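Local coordinates for PH1570-like domain-containing protein (Pyrococcus horikoshii, PDB 2HQ4), which is of unknown function and belongs to the PH1570 family, named after this archaeal protein, at residues R40-L44 with W70-L74. Residue numbers count along the deposited sequence, not the author numbering.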
ATOM      1  N   ARG A  40      -6.128  -1.898  -4.709  1.00 19.06           N
ATOM      2  CA  ARG A  40      -7.088  -2.388  -3.696  1.00 20.12           C
ATOM      3  C   ARG A  40      -6.829  -3.802  -3.175  1.00 19.56           C
ATOM      4  O   ARG A  40      -7.038  -4.077  -1.991  1.00 18.00           O
ATOM      5  CB  ARG A  40      -8.546  -2.145  -4.103  1.00 19.95           C
ATOM      6  CG  ARG A  40      -8.992  -0.637  -3.893  1.00 19.60           C
ATOM      7  CD  ARG A  40     -10.264  -0.273  -4.701  1.00 23.73           C
ATOM      8  NE  ARG A  40     -10.218  -0.921  -6.017  1.00 31.06           N
ATOM      9  CZ  ARG A  40     -11.289  -1.272  -6.718  1.00 35.29           C
ATOM     10  NH1 ARG A  40     -12.504  -1.021  -6.235  1.00 39.09           N
ATOM     11  NH2 ARG A  40     -11.144  -1.888  -7.882  1.00 36.87           N
ATOM     12  N   LYS A  41      -6.359  -4.701  -4.037  1.00 19.16           N
ATOM     13  CA  LYS A  41      -6.071  -6.062  -3.589  1.00 21.29           C
ATOM     14  C   LYS A  41      -4.838  -6.147  -2.647  1.00 19.76           C
ATOM     15  O   LYS A  41      -4.761  -7.017  -1.794  1.00 18.32           O
ATOM     16  CB  LYS A  41      -5.914  -7.013  -4.800  1.00 23.25           C
ATOM     17  CG  LYS A  41      -7.248  -7.318  -5.554  1.00 22.74           C
ATOM     18  CD  LYS A  41      -6.990  -8.414  -6.613  1.00 26.24           C
ATOM     19  CE  LYS A  41      -8.205  -8.607  -7.553  1.00 31.86           C
ATOM     20  NZ  LYS A  41      -7.889  -9.714  -8.520  1.00 34.57           N
ATOM     21  N   VAL A  42      -3.851  -5.277  -2.849  1.00 18.87           N
ATOM     22  CA  VAL A  42      -2.754  -5.162  -1.868  1.00 17.90           C
ATOM     23  C   VAL A  42      -3.326  -4.735  -0.502  1.00 17.70           C
ATOM     24  O   VAL A  42      -2.994  -5.313   0.541  1.00 17.17           O
ATOM     25  CB  VAL A  42      -1.660  -4.136  -2.342  1.00 18.45           C
ATOM     26  CG1 VAL A  42      -0.552  -3.997  -1.267  1.00 18.04           C
ATOM     27  CG2 VAL A  42      -1.085  -4.602  -3.670  1.00 17.90           C
ATOM     28  N   LEU A  43      -4.237  -3.770  -0.503  1.00 17.13           N
ATOM     29  CA  LEU A  43      -4.816  -3.317   0.760  1.00 17.65           C
ATOM     30  C   LEU A  43      -5.645  -4.446   1.419  1.00 17.06           C
ATOM     31  O   LEU A  43      -5.574  -4.681   2.647  1.00 14.95           O
ATOM     32  CB  LEU A  43      -5.617  -2.029   0.518  1.00 17.66           C
ATOM     33  CG  LEU A  43      -4.819  -0.707   0.711  1.00 18.93           C
ATOM     34  CD1 LEU A  43      -3.503  -0.643  -0.058  1.00 22.04           C
ATOM     35  CD2 LEU A  43      -5.734   0.410   0.321  1.00 22.08           C
ATOM     36  N   LEU A  44      -6.392  -5.189   0.601  1.00 17.39           N
ATOM     37  CA  LEU A  44      -7.154  -6.357   1.101  1.00 17.77           C
ATOM     38  C   LEU A  44      -6.257  -7.385   1.747  1.00 17.36           C
ATOM     39  O   LEU A  44      -6.560  -7.915   2.835  1.00 18.76           O
ATOM     40  CB  LEU A  44      -7.921  -7.051  -0.047  1.00 18.12           C
ATOM     41  CG  LEU A  44      -9.100  -6.256  -0.563  1.00 20.16           C
ATOM     42  CD1 LEU A  44      -9.727  -6.952  -1.827  1.00 21.09           C
ATOM     43  CD2 LEU A  44     -10.110  -6.202   0.564  1.00 22.16           C
ATOM     44  N   TRP A  70     -15.480  -2.796  -1.642  1.00 27.13           N
ATOM     45  CA  TRP A  70     -14.782  -2.488  -2.882  1.00 28.43           C
ATOM     46  C   TRP A  70     -15.284  -3.282  -4.106  1.00 29.14           C
ATOM     47  O   TRP A  70     -14.813  -3.051  -5.226  1.00 28.61           O
ATOM     48  CB  TRP A  70     -13.279  -2.719  -2.714  1.00 27.64           C
ATOM     49  CG  TRP A  70     -12.571  -1.616  -1.960  1.00 26.62           C
ATOM     50  CD1 TRP A  70     -12.862  -0.280  -1.972  1.00 27.84           C
ATOM     51  CD2 TRP A  70     -11.436  -1.770  -1.114  1.00 25.58           C
ATOM     52  NE1 TRP A  70     -11.971   0.412  -1.173  1.00 26.78           N
ATOM     53  CE2 TRP A  70     -11.087  -0.482  -0.635  1.00 25.36           C
ATOM     54  CE3 TRP A  70     -10.679  -2.873  -0.709  1.00 26.75           C
ATOM     55  CZ2 TRP A  70     -10.002  -0.266   0.227  1.00 27.11           C
ATOM     56  CZ3 TRP A  70      -9.594  -2.651   0.167  1.00 28.62           C
ATOM     57  CH2 TRP A  70      -9.286  -1.354   0.625  1.00 28.25           C
ATOM     58  N   ASN A  71     -16.219  -4.210  -3.866  1.00 30.19           N
ATOM     59  CA  ASN A  71     -16.738  -5.156  -4.876  1.00 31.07           C
ATOM     60  C   ASN A  71     -15.599  -5.900  -5.586  1.00 31.57           C
ATOM     61  O   ASN A  71     -15.446  -5.859  -6.811  1.00 31.38           O
ATOM     62  CB  ASN A  71     -17.695  -4.447  -5.865  1.00 32.31           C
ATOM     63  CG  ASN A  71     -18.444  -5.449  -6.784  1.00 36.12           C
ATOM     64  OD1 ASN A  71     -18.701  -6.592  -6.393  1.00 39.72           O
ATOM     65  ND2 ASN A  71     -18.750  -5.024  -8.010  1.00 38.82           N
ATOM     66  N   ILE A  72     -14.780  -6.578  -4.796  1.00 31.31           N
ATOM     67  CA  ILE A  72     -13.623  -7.256  -5.318  1.00 32.15           C
ATOM     68  C   ILE A  72     -13.677  -8.733  -4.925  1.00 32.99           C
ATOM     69  O   ILE A  72     -14.009  -9.065  -3.790  1.00 32.04           O
ATOM     70  CB  ILE A  72     -12.315  -6.604  -4.789  1.00 32.10           C
ATOM     71  CG1 ILE A  72     -12.069  -5.270  -5.473  1.00 31.16           C
ATOM     72  CG2 ILE A  72     -11.101  -7.500  -5.051  1.00 33.27           C
ATOM     73  CD1 ILE A  72     -10.862  -4.515  -4.872  1.00 32.64           C
ATOM     74  N   TYR A  73     -13.355  -9.596  -5.884  1.00 34.63           N
ATOM     75  CA  TYR A  73     -13.220 -11.023  -5.651  1.00 37.12           C
ATOM     76  C   TYR A  73     -11.779 -11.365  -5.310  1.00 36.22           C
ATOM     77  O   TYR A  73     -10.848 -11.083  -6.076  1.00 36.27           O
ATOM     78  CB  TYR A  73     -13.723 -11.837  -6.872  1.00 39.72           C
ATOM     79  CG  TYR A  73     -13.861 -13.316  -6.588  1.00 44.45           C
ATOM     80  CD1 TYR A  73     -15.027 -13.836  -6.008  1.00 48.36           C
ATOM     81  CD2 TYR A  73     -12.808 -14.207  -6.875  1.00 47.93           C
ATOM     82  CE1 TYR A  73     -15.149 -15.229  -5.720  1.00 48.74           C
ATOM     83  CE2 TYR A  73     -12.909 -15.584  -6.591  1.00 48.01           C
ATOM     84  CZ  TYR A  73     -14.082 -16.092  -6.016  1.00 48.16           C
ATOM     85  OH  TYR A  73     -14.180 -17.468  -5.742  1.00 47.39           O
ATOM     86  N   LEU A  74     -11.581 -11.964  -4.144  1.00 35.24           N
ATOM     87  CA  LEU A  74     -10.243 -12.385  -3.736  1.00 34.72           C
ATOM     88  C   LEU A  74     -10.321 -13.425  -2.641  1.00 35.48           C
ATOM     89  O   LEU A  74     -10.807 -13.150  -1.555  1.00 35.45           O
ATOM     90  CB  LEU A  74      -9.416 -11.182  -3.248  1.00 33.95           C
ATOM     91  CG  LEU A  74      -7.921 -11.431  -3.021  1.00 35.02           C
ATOM     92  CD1 LEU A  74      -7.206 -11.915  -4.301  1.00 35.65           C
ATOM     93  CD2 LEU A  74      -7.211 -10.174  -2.435  1.00 33.24           C
TER
HETATM   94  O   HOH W   1     -14.287  -3.287  -8.272  1.00 52.55           O
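Residues 40-44 make the first turn of helix 40-55, its Leu44 N hydrogen-bonded to Arg40 O at 2.9 Å. Facing it, the chain leaves helix 61-70 through a Schellman motif, with Asn71 at positive phi, and runs on extended from Ile72 to Leu74. CA atoms lie 7.7 Å apart for Arg40 and Trp70, and 7.6 Å for Lys41 and Leu74. In this extended run the CA-to-CB bonds of Ile72 and Leu74 point toward the helix and that of Tyr73 away. Arg40 lays its CD over the face of the Trp70 five-membered ring, a CH-pi contact 3.8 Å from the centroid, and Ile72 CD1 covers one face of the Arg40 guanidinium, whose NE forms a salt bridge with Asp38. Leu44 CD2 meets the indole edge at Trp70 CE3 (3.6 Å), its CD1 Ile72 CG2 (3.5 Å). Leu44 also packs on Phe63 and Ala66, joining the two helices, while Leu43, whose CB lies 3.7 Å from Trp70 CH2, also touches Phe34 of strand 30-36 and Phe143 of strand 141-145.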